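Pyoverdine biosynthesis protein PvcB (Pseudomonas aeruginosa, PDB 4YLM) catalyses the iron- and 2-oxoglutarate-dependent oxidation of tyrosine isonitrile in the biosynthesis of paerucumarin. Local coordinates at residues A[155-160]-A[231-236]; A[54-59]-A[256-261]; A[64-69]-A[126-131]; A[244-249]-A[270-275]. All blocks are in the same frame, centred on the assembly; numbering follows the deposited sequence.

How the interactions relate
All four contacts belong to one TauD/TfdA-type oxygenase fold. Interaction 2 joins 54-59, early in the chain, to 256-261; interactions 3 and 1 are nested, in that order, inside the long loop it closes, and interaction 4 alternates with it. Interactions 3 and 4 are neighbours, centres about 10 Å apart, because strands 120-131 and 272-286 pair in the main sheet. Interactions 2 and 4, centres about 18 Å apart, touch where L59 meets H244. Interaction 1, between helices 155-163 and 224-235, has its centre about 37 Å from that of interaction 3, yet L235 packs on L260. Interaction 2 thus lies near the chain's centre with H261, assigned as an iron ligand, and interaction 1 far out.

Interaction 1 (A[155-160]-A[231-236]); sequences SSELEL and LRRCLY
E157 and R233 meet in a side-on salt bridge between helix 155-163 and helix 224-235, two helices of the outer region of this oxygenase. R233 NH2 lies 2.6 Å from E157 OE1, and R233 NE lies 3.0 Å from E157 OE2, so each carboxylate oxygen has its own nitrogen. Both oxygens use their syn lone pairs, and the carboxylate and guanidinium planes are only 11° apart: the two groups lie edge against edge almost in one plane. E157 gets there with CG anti to its carbonyl carbon (chi1 -73°) and an extended chain beyond. The arginine leaves its helix with CG opposite the backbone N, runs straight to CD, then bends at chi3 (70°), which swings the NE edge round to the acid. C234 SG also lies 4.2 Å from E157 OE1, while C234 packs on W161 and on helix 146-152. R233 NH2 has a second acceptor in L152 O, at the end of that helix, and D154 takes the backbone N-H of E157. With two N-H groups facing it, the glutamate, a buried residue, is probably held as the anion, and the paired bonds restrict rotation of its carboxylate.

Interaction 2 (A[54-59]-A[256-261]); sequences SHHLLL and NLTLLH
H56 meets T258 and L259 where helix 45-55 has just ended and strand 57-60 is about to begin. H56 has positive phi (73°), the first residue past the helix to leave helical geometry, and its side chain heads for the other segment. At its root, H56 CB lies 3.7 Å from L259 CD2. Beyond CB the chain turns with CG anti to the carbonyl carbon (chi1 -50°), which turns a face of the imidazole to T258. H56 CG lies 3.9 Å from T258 CG2, with CD2 beside it; ND1 and CE1 of H56 are the nearest, both 3.6 Å from T258 CG2, and NE2 faces the same methyl. The methyl sits over the centre of the ring, 12° off its normal, in a CH-pi contact. On the opposite face, offset toward the rim, is S54 O, from the last turn of the helix. ND1 finds its strongest partner in D255 OD2, which also takes the hydroxyl of T258, so one carboxylate oxygen ties both side chains together at the end of strand 251-255. This is the core of the TauD/TfdA-type fold: 57-60 pairs with 251-255 in the main sheet, whereas 259-263 belongs to the smaller three-stranded sheet and carries H261, assigned as an iron ligand. L259, the first residue of strand 259-263, puts CD1 3.3 Å from H56 O. L259 CD1 is also 4.2 Å from L57 CB, and F143 touches both leucines. R35 of the second subunit hydrogen-bonds to S54 O and packs on H56.

Interaction 3 (A[64-69]-A[126-131]); sequences AAFADA and VFHCVD
A65 and F66 close on H128, joining the loop that leads into helix 69-79 to strand 120-131 of the main sheet in this TauD/TfdA-type fold. Just past H128 that strand has a classic beta bulge, V130 and D131 both facing H273. The tight part surrounds the imidazole. A65 CB is 3.5 Å from H128 NE2, approaching the ring obliquely, and F66 O comes within 3.4 Å of H128 CE1. F66 also turns the edge of its phenyl ring to the face of the histidine, a T-shaped pair with centroids 5.6 Å apart and planes at 80°. F66 CD2 is the atom over the imidazole, while V130 N lies over the other face. CG anti to the backbone N (chi1 173°) carries the imidazole out to A65 and F66, and H128 NE2 is hydrogen-bonded to D249 OD1, which fixes the turn of the ring between its neighbours. Further packing comes from L72 of helix 69-79 and L251 of strand 251-255, each touching both F66 and H128.

Toward D68 the contact becomes looser and is bridged by one water. Here the chain approaches the start of the helix, with D68 as the N-cap, its OD1 accepting the S71 backbone N-H. The D68 carbonyl accepts only a weak bond from the water. That water lies in the plane of the imidazole, its O 2.9 Å from H128 ND1.

Interaction 4 (A[244-249]-A[270-275]); sequences HRWRSD and APRHLR
The loop between strands 241-244 and 251-255 lays its tryptophan against the start of strand 272-286 in the main sheet, with W246 meeting L274 and R272. L274 comes up over one indole face. Its CD2 is 3.8 Å from the centroid of the five-membered ring of W246 and 19° off the normal, a CH-pi contact, while L274 CD1 lies 3.6 Å from W246 CE2. H244 CD2 covers the opposite face, 3.4 Å above the W246 ring plane, so the indole is sandwiched between an imidazole edge and a leucine. R272 CD approaches obliquely, 3.7 Å from W246 CD1. The chain is extended as far as CD and then bends at chi3 (81°), bringing a guanidinium face over the same CD1, with the planes 56° apart rather than stacked. W246 NE1 bonds to T141 OG1, at the start of strand 141-145, and R272 NH1 to G139 O, just before it. C129 of strand 120-131 touches both W246 and L274. The contact is mainly van der Waals and CH-pi in character, probably with some polarisation of the indole by the nearby guanidinium, while the NE1 bond to T141 ties the tryptophan's orientation to strand 141-145.

Interaction 1 (A[155-160]-A[231-236])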
# COMPACT_ATOMS: atom_id res chain seq x y z
N SER A 155 -5.15 -31.45 19.67
CA SER A 155 -4.45 -31.15 20.92
C SER A 155 -3.15 -31.93 21.10
O SER A 155 -2.14 -31.36 21.51
CB SER A 155 -5.37 -31.43 22.11
OG SER A 155 -6.65 -30.85 21.90
N SER A 156 -3.18 -33.22 20.81
CA SER A 156 -2.02 -34.07 21.06
C SER A 156 -0.96 -33.91 19.96
O SER A 156 0.24 -33.87 20.24
CB SER A 156 -2.42 -35.54 21.24
OG SER A 156 -2.94 -36.09 20.05
N GLU A 157 -1.40 -33.81 18.71
CA GLU A 157 -0.48 -33.51 17.62
C GLU A 157 0.29 -32.21 17.93
O GLU A 157 1.52 -32.15 17.84
CB GLU A 157 -1.22 -33.41 16.29
CG GLU A 157 -1.69 -34.75 15.73
CD GLU A 157 -2.58 -34.60 14.52
OE1 GLU A 157 -3.41 -33.66 14.50
OE2 GLU A 157 -2.45 -35.41 13.57
N LEU A 158 -0.46 -31.19 18.31
CA LEU A 158 0.11 -29.87 18.57
C LEU A 158 1.13 -29.90 19.72
O LEU A 158 2.22 -29.31 19.61
CB LEU A 158 -1.02 -28.88 18.87
CG LEU A 158 -0.71 -27.39 18.92
CD1 LEU A 158 -0.05 -26.91 17.61
CD2 LEU A 158 -1.99 -26.62 19.21
N GLU A 159 0.78 -30.57 20.81
CA GLU A 159 1.69 -30.74 21.95
C GLU A 159 3.01 -31.39 21.53
O GLU A 159 4.09 -30.97 21.94
CB GLU A 159 1.02 -31.58 23.06
N LEU A 160 2.92 -32.43 20.71
CA LEU A 160 4.12 -33.06 20.16
C LEU A 160 4.96 -32.08 19.31
O LEU A 160 6.17 -31.95 19.51
CB LEU A 160 3.74 -34.30 19.34
CG LEU A 160 4.87 -35.25 18.91
CD1 LEU A 160 5.56 -35.86 20.11
CD2 LEU A 160 4.33 -36.33 17.98
N LEU A 231 2.55 -34.22 11.01
CA LEU A 231 2.98 -33.08 10.22
C LEU A 231 2.53 -33.26 8.77
O LEU A 231 1.96 -32.34 8.18
CB LEU A 231 4.49 -32.88 10.33
CG LEU A 231 4.93 -32.15 11.60
CD1 LEU A 231 6.43 -32.31 11.85
CD2 LEU A 231 4.53 -30.67 11.55
N ARG A 232 2.75 -34.45 8.22
CA ARG A 232 2.35 -34.73 6.85
C ARG A 232 0.84 -34.66 6.66
O ARG A 232 0.37 -34.15 5.64
CB ARG A 232 2.88 -36.08 6.36
CG ARG A 232 4.35 -36.08 5.96
CD ARG A 232 4.91 -37.51 5.79
NE ARG A 232 6.29 -37.50 5.32
CZ ARG A 232 7.19 -38.45 5.59
NH1 ARG A 232 6.86 -39.50 6.32
NH2 ARG A 232 8.43 -38.33 5.12
N ARG A 233 0.08 -35.18 7.62
CA ARG A 233 -1.38 -35.16 7.51
C ARG A 233 -1.88 -33.72 7.38
O ARG A 233 -2.80 -33.43 6.62
CB ARG A 233 -2.02 -35.80 8.74
CG ARG A 233 -3.54 -35.85 8.67
CD ARG A 233 -4.18 -36.32 9.99
NE ARG A 233 -4.07 -35.34 11.07
CZ ARG A 233 -4.91 -34.32 11.25
NH1 ARG A 233 -5.93 -34.14 10.42
NH2 ARG A 233 -4.74 -33.49 12.27
N CYS A 234 -1.27 -32.82 8.14
CA CYS A 234 -1.76 -31.44 8.21
C CYS A 234 -1.21 -30.58 7.07
O CYS A 234 -1.94 -29.77 6.49
CB CYS A 234 -1.45 -30.84 9.57
SG CYS A 234 -2.39 -31.60 10.95
N LEU A 235 0.06 -30.77 6.73
CA LEU A 235 0.67 -30.01 5.65
C LEU A 235 0.15 -30.41 4.28
O LEU A 235 0.06 -29.57 3.38
CB LEU A 235 2.20 -30.12 5.70
CG LEU A 235 2.87 -29.43 6.89
CD1 LEU A 235 4.30 -29.94 7.06
CD2 LEU A 235 2.82 -27.89 6.70
N TYR A 236 -0.22 -31.68 4.11
CA TYR A 236 -0.74 -32.12 2.81
C TYR A 236 -2.27 -32.12 2.73
O TYR A 236 -2.85 -32.48 1.71
CB TYR A 236 -0.18 -33.49 2.41
CG TYR A 236 1.27 -33.47 1.99
CD1 TYR A 236 1.64 -33.16 0.68
CD2 TYR A 236 2.28 -33.75 2.91
CE1 TYR A 236 2.99 -33.14 0.29
CE2 TYR A 236 3.62 -33.73 2.53
CZ TYR A 236 3.97 -33.43 1.23
OH TYR A 236 5.30 -33.43 0.87

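Interaction 2 (A[54-59]-A[256-261])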
# COMPACT_ATOMS: atom_id res chain seq x y z
N SER A 54 -0.04 -11.48 3.09
CA SER A 54 -1.27 -11.89 3.78
C SER A 54 -1.93 -13.12 3.15
O SER A 54 -2.55 -13.93 3.84
CB SER A 54 -2.27 -10.73 3.82
OG SER A 54 -2.58 -10.36 2.48
N HIS A 55 -1.80 -13.25 1.83
CA HIS A 55 -2.36 -14.39 1.12
C HIS A 55 -1.30 -15.49 0.91
O HIS A 55 -1.65 -16.61 0.55
CB HIS A 55 -2.91 -13.97 -0.24
CG HIS A 55 -4.08 -13.03 -0.17
ND1 HIS A 55 -5.36 -13.47 0.07
CD2 HIS A 55 -4.16 -11.69 -0.36
CE1 HIS A 55 -6.19 -12.43 0.04
NE2 HIS A 55 -5.48 -11.34 -0.21
N HIS A 56 -0.02 -15.14 1.08
CA HIS A 56 1.12 -16.08 1.04
C HIS A 56 1.53 -16.61 -0.33
O HIS A 56 2.69 -16.95 -0.54
CB HIS A 56 0.94 -17.23 2.05
CG HIS A 56 0.59 -16.75 3.43
ND1 HIS A 56 1.36 -15.82 4.10
CD2 HIS A 56 -0.45 -17.05 4.24
CE1 HIS A 56 0.81 -15.57 5.28
NE2 HIS A 56 -0.29 -16.30 5.39
N LEU A 57 0.58 -16.71 -1.25
CA LEU A 57 0.89 -17.21 -2.59
C LEU A 57 0.05 -16.46 -3.61
O LEU A 57 -1.18 -16.53 -3.58
CB LEU A 57 0.60 -18.73 -2.68
CG LEU A 57 1.01 -19.42 -3.99
CD1 LEU A 57 2.51 -19.29 -4.25
CD2 LEU A 57 0.61 -20.91 -4.00
N LEU A 58 0.70 -15.73 -4.51
CA LEU A 58 -0.03 -15.04 -5.57
C LEU A 58 0.21 -15.72 -6.90
O LEU A 58 1.34 -16.09 -7.23
CB LEU A 58 0.42 -13.57 -5.68
CG LEU A 58 0.52 -12.75 -4.40
CD1 LEU A 58 0.89 -11.29 -4.75
CD2 LEU A 58 -0.80 -12.78 -3.63
N LEU A 59 -0.86 -15.88 -7.68
CA LEU A 59 -0.74 -16.38 -9.04
C LEU A 59 -1.24 -15.27 -9.95
O LEU A 59 -2.41 -14.94 -9.93
CB LEU A 59 -1.58 -17.65 -9.22
CG LEU A 59 -1.84 -18.11 -10.66
CD1 LEU A 59 -0.52 -18.32 -11.41
CD2 LEU A 59 -2.72 -19.40 -10.70
N ASN A 256 8.06 -17.23 1.25
CA ASN A 256 8.96 -18.27 1.74
C ASN A 256 9.09 -18.32 3.26
O ASN A 256 9.58 -19.31 3.80
CB ASN A 256 10.35 -18.08 1.10
CG ASN A 256 11.35 -19.14 1.53
OD1 ASN A 256 11.18 -20.34 1.27
ND2 ASN A 256 12.42 -18.69 2.18
N LEU A 257 8.66 -17.27 3.96
CA LEU A 257 8.77 -17.23 5.43
C LEU A 257 7.59 -17.93 6.12
O LEU A 257 7.66 -18.25 7.31
CB LEU A 257 8.90 -15.78 5.95
CG LEU A 257 10.05 -14.96 5.34
CD1 LEU A 257 10.15 -13.58 6.01
CD2 LEU A 257 11.39 -15.72 5.46
N THR A 258 6.52 -18.16 5.36
CA THR A 258 5.29 -18.74 5.89
C THR A 258 4.99 -20.11 5.28
O THR A 258 4.53 -21.02 5.97
CB THR A 258 4.09 -17.81 5.61
OG1 THR A 258 4.33 -16.54 6.22
CG2 THR A 258 2.79 -18.40 6.18
N LEU A 259 5.24 -20.25 3.98
CA LEU A 259 4.96 -21.51 3.30
C LEU A 259 6.14 -22.46 3.39
O LEU A 259 7.26 -22.05 3.72
CB LEU A 259 4.70 -21.28 1.81
CG LEU A 259 3.64 -20.24 1.44
CD1 LEU A 259 3.62 -20.10 -0.08
CD2 LEU A 259 2.28 -20.67 1.97
N LEU A 260 5.87 -23.72 3.11
CA LEU A 260 6.90 -24.68 2.72
C LEU A 260 6.55 -25.07 1.31
O LEU A 260 5.39 -24.93 0.90
CB LEU A 260 6.88 -25.93 3.62
CG LEU A 260 7.11 -25.65 5.11
CD1 LEU A 260 6.91 -26.92 5.96
CD2 LEU A 260 8.50 -25.05 5.32
N HIS A 261 7.52 -25.55 0.55
CA HIS A 261 7.24 -25.87 -0.84
C HIS A 261 7.98 -27.14 -1.23
O HIS A 261 8.93 -27.56 -0.57
CB HIS A 261 7.67 -24.71 -1.73
CG HIS A 261 9.15 -24.53 -1.80
ND1 HIS A 261 9.92 -25.03 -2.83
CD2 HIS A 261 10.02 -23.94 -0.94
CE1 HIS A 261 11.19 -24.74 -2.62
NE2 HIS A 261 11.28 -24.08 -1.48

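Interaction 3 (A[64-69]-A[126-131])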
# COMPACT_ATOMS: atom_id res chain seq x y z
N ALA A 64 0.75 -10.26 -19.92
CA ALA A 64 1.96 -10.29 -20.74
C ALA A 64 3.07 -10.23 -19.71
O ALA A 64 2.97 -9.52 -18.71
CB ALA A 64 2.03 -9.07 -21.66
N ALA A 65 4.14 -10.97 -19.94
CA ALA A 65 5.24 -10.97 -18.99
C ALA A 65 6.60 -10.70 -19.67
O ALA A 65 6.67 -10.03 -20.70
CB ALA A 65 5.26 -12.28 -18.16
N PHE A 66 7.67 -11.21 -19.09
CA PHE A 66 9.01 -10.75 -19.42
C PHE A 66 9.61 -11.43 -20.65
O PHE A 66 9.57 -12.65 -20.78
CB PHE A 66 9.90 -10.87 -18.19
CG PHE A 66 9.30 -10.23 -16.97
CD1 PHE A 66 9.47 -8.87 -16.73
CD2 PHE A 66 8.52 -10.97 -16.09
CE1 PHE A 66 8.90 -8.26 -15.61
CE2 PHE A 66 7.94 -10.38 -14.98
CZ PHE A 66 8.13 -9.02 -14.74
N ALA A 67 10.16 -10.62 -21.54
CA ALA A 67 10.70 -11.12 -22.80
C ALA A 67 11.95 -11.98 -22.60
O ALA A 67 12.24 -12.84 -23.42
CB ALA A 67 11.00 -9.95 -23.77
N ASP A 68 12.67 -11.74 -21.51
CA ASP A 68 13.91 -12.48 -21.26
C ASP A 68 14.33 -12.37 -19.80
O ASP A 68 13.68 -11.68 -19.01
CB ASP A 68 15.03 -12.02 -22.22
CG ASP A 68 15.23 -10.50 -22.21
OD1 ASP A 68 15.13 -9.88 -21.13
OD2 ASP A 68 15.50 -9.93 -23.28
N ALA A 69 15.41 -13.06 -19.42
CA ALA A 69 15.85 -13.11 -18.02
C ALA A 69 16.32 -11.74 -17.53
O ALA A 69 16.23 -11.44 -16.34
CB ALA A 69 16.94 -14.13 -17.83
N VAL A 126 10.09 -15.39 -6.51
CA VAL A 126 9.34 -14.92 -7.66
C VAL A 126 9.64 -15.89 -8.80
O VAL A 126 10.79 -16.05 -9.20
CB VAL A 126 9.74 -13.49 -8.07
CG1 VAL A 126 9.03 -13.07 -9.35
CG2 VAL A 126 9.41 -12.51 -6.93
N PHE A 127 8.61 -16.57 -9.30
CA PHE A 127 8.76 -17.53 -10.39
C PHE A 127 8.08 -16.98 -11.64
O PHE A 127 6.91 -16.64 -11.60
CB PHE A 127 8.07 -18.86 -10.08
CG PHE A 127 8.67 -19.63 -8.94
CD1 PHE A 127 9.71 -20.52 -9.16
CD2 PHE A 127 8.15 -19.54 -7.67
CE1 PHE A 127 10.25 -21.28 -8.11
CE2 PHE A 127 8.68 -20.28 -6.61
CZ PHE A 127 9.72 -21.16 -6.84
N HIS A 128 8.81 -16.92 -12.75
CA HIS A 128 8.19 -16.63 -14.03
C HIS A 128 8.19 -17.92 -14.86
O HIS A 128 9.24 -18.52 -15.06
CB HIS A 128 8.99 -15.55 -14.75
CG HIS A 128 8.52 -15.29 -16.15
ND1 HIS A 128 9.39 -14.93 -17.17
CD2 HIS A 128 7.28 -15.31 -16.70
CE1 HIS A 128 8.70 -14.76 -18.28
NE2 HIS A 128 7.42 -14.98 -18.03
N CYS A 129 7.02 -18.34 -15.33
CA CYS A 129 6.96 -19.47 -16.25
C CYS A 129 7.21 -18.98 -17.67
O CYS A 129 6.36 -18.33 -18.28
CB CYS A 129 5.62 -20.19 -16.18
SG CYS A 129 5.50 -21.63 -17.30
N VAL A 130 8.41 -19.24 -18.18
CA VAL A 130 8.74 -18.80 -19.53
C VAL A 130 7.90 -19.56 -20.56
O VAL A 130 7.40 -18.97 -21.52
CB VAL A 130 10.23 -18.99 -19.84
CG1 VAL A 130 10.53 -18.61 -21.29
CG2 VAL A 130 11.07 -18.16 -18.88
N ASP A 131 7.75 -20.86 -20.33
CA ASP A 131 7.04 -21.71 -21.27
C ASP A 131 6.56 -22.98 -20.57
O ASP A 131 7.28 -23.57 -19.76
CB ASP A 131 7.97 -22.07 -22.44
CG ASP A 131 7.23 -22.70 -23.61
OD1 ASP A 131 6.07 -22.30 -23.87
OD2 ASP A 131 7.81 -23.59 -24.27
O HOH W 1 12.07 -14.19 -18.01

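Interaction 4 (A[244-249]-A[270-275])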
# COMPACT_ATOMS: atom_id res chain seq x y z
N HIS A 244 0.52 -26.54 -7.93
CA HIS A 244 0.40 -25.65 -9.08
C HIS A 244 0.75 -26.27 -10.42
O HIS A 244 1.86 -26.77 -10.62
CB HIS A 244 1.27 -24.39 -8.91
CG HIS A 244 1.02 -23.36 -9.96
ND1 HIS A 244 -0.21 -22.76 -10.14
CD2 HIS A 244 1.83 -22.84 -10.92
CE1 HIS A 244 -0.15 -21.91 -11.15
NE2 HIS A 244 1.08 -21.94 -11.63
N ARG A 245 -0.20 -26.20 -11.35
CA ARG A 245 0.02 -26.59 -12.74
C ARG A 245 0.43 -25.36 -13.54
O ARG A 245 -0.38 -24.48 -13.79
CB ARG A 245 -1.29 -27.16 -13.31
CG ARG A 245 -1.25 -27.55 -14.78
CD ARG A 245 -0.68 -28.95 -14.97
NE ARG A 245 -1.45 -29.96 -14.25
CZ ARG A 245 -0.98 -31.16 -13.92
NH1 ARG A 245 0.26 -31.51 -14.24
NH2 ARG A 245 -1.75 -32.01 -13.25
N TRP A 246 1.70 -25.29 -13.94
CA TRP A 246 2.22 -24.10 -14.62
C TRP A 246 1.60 -23.83 -15.99
O TRP A 246 1.37 -24.76 -16.77
CB TRP A 246 3.74 -24.22 -14.77
CG TRP A 246 4.46 -24.20 -13.47
CD1 TRP A 246 4.96 -25.28 -12.79
CD2 TRP A 246 4.75 -23.05 -12.67
NE1 TRP A 246 5.55 -24.87 -11.62
CE2 TRP A 246 5.43 -23.50 -11.52
CE3 TRP A 246 4.49 -21.69 -12.81
CZ2 TRP A 246 5.86 -22.63 -10.53
CZ3 TRP A 246 4.92 -20.82 -11.82
CH2 TRP A 246 5.60 -21.30 -10.69
N ARG A 247 1.35 -22.56 -16.29
CA ARG A 247 1.00 -22.14 -17.64
C ARG A 247 1.96 -21.05 -18.08
O ARG A 247 2.44 -20.26 -17.25
CB ARG A 247 -0.43 -21.63 -17.73
CG ARG A 247 -1.46 -22.56 -17.11
CD ARG A 247 -2.50 -22.97 -18.13
NE ARG A 247 -3.87 -22.85 -17.62
CZ ARG A 247 -4.52 -23.83 -16.98
NH1 ARG A 247 -3.94 -25.01 -16.77
NH2 ARG A 247 -5.76 -23.62 -16.56
N SER A 248 2.21 -21.00 -19.38
CA SER A 248 3.10 -20.00 -19.96
C SER A 248 2.78 -18.58 -19.48
O SER A 248 1.64 -18.12 -19.56
CB SER A 248 3.05 -20.08 -21.50
OG SER A 248 3.47 -21.37 -21.95
N ASP A 249 3.81 -17.91 -18.97
CA ASP A 249 3.73 -16.52 -18.51
C ASP A 249 3.05 -16.32 -17.16
O ASP A 249 2.80 -15.18 -16.76
CB ASP A 249 3.15 -15.61 -19.59
CG ASP A 249 4.17 -15.26 -20.67
OD1 ASP A 249 5.40 -15.17 -20.38
OD2 ASP A 249 3.75 -15.09 -21.83
N ALA A 270 7.14 -33.35 -18.21
CA ALA A 270 6.73 -32.56 -19.37
C ALA A 270 7.74 -31.44 -19.62
O ALA A 270 8.55 -31.12 -18.75
CB ALA A 270 5.34 -31.99 -19.17
N PRO A 271 7.72 -30.87 -20.83
CA PRO A 271 8.64 -29.78 -21.17
C PRO A 271 8.23 -28.48 -20.46
O PRO A 271 7.06 -28.09 -20.53
CB PRO A 271 8.46 -29.64 -22.68
CG PRO A 271 7.11 -30.17 -22.95
CD PRO A 271 6.87 -31.25 -21.96
N ARG A 272 9.17 -27.83 -19.79
CA ARG A 272 8.82 -26.70 -18.95
C ARG A 272 10.02 -25.81 -18.70
O ARG A 272 11.12 -26.30 -18.48
CB ARG A 272 8.29 -27.20 -17.62
CG ARG A 272 7.64 -26.13 -16.76
CD ARG A 272 6.98 -26.78 -15.57
NE ARG A 272 7.94 -27.07 -14.52
CZ ARG A 272 7.73 -27.96 -13.55
NH1 ARG A 272 6.60 -28.66 -13.53
NH2 ARG A 272 8.65 -28.15 -12.62
N HIS A 273 9.79 -24.50 -18.72
CA HIS A 273 10.84 -23.56 -18.45
C HIS A 273 10.39 -22.53 -17.40
O HIS A 273 9.50 -21.72 -17.67
CB HIS A 273 11.26 -22.88 -19.75
CG HIS A 273 12.45 -21.97 -19.62
ND1 HIS A 273 13.03 -21.34 -20.69
CD2 HIS A 273 13.16 -21.60 -18.53
CE1 HIS A 273 14.05 -20.61 -20.27
NE2 HIS A 273 14.15 -20.74 -18.96
N LEU A 274 10.98 -22.58 -16.21
CA LEU A 274 10.72 -21.62 -15.15
C LEU A 274 11.98 -20.83 -14.84
O LEU A 274 13.09 -21.33 -15.04
CB LEU A 274 10.30 -22.32 -13.84
CG LEU A 274 9.13 -23.30 -13.85
CD1 LEU A 274 8.91 -23.82 -12.44
CD2 LEU A 274 7.87 -22.63 -14.40
N ARG A 275 11.78 -19.63 -14.31
CA ARG A 275 12.87 -18.78 -13.84
C ARG A 275 12.55 -18.30 -12.44
O ARG A 275 11.44 -17.81 -12.20
CB ARG A 275 13.06 -17.59 -14.79
CG ARG A 275 13.84 -17.94 -16.05
CD ARG A 275 13.90 -16.79 -17.04
NE ARG A 275 14.65 -17.22 -18.21
CZ ARG A 275 14.46 -16.78 -19.44
NH1 ARG A 275 13.54 -15.85 -19.70
NH2 ARG A 275 15.20 -17.28 -20.43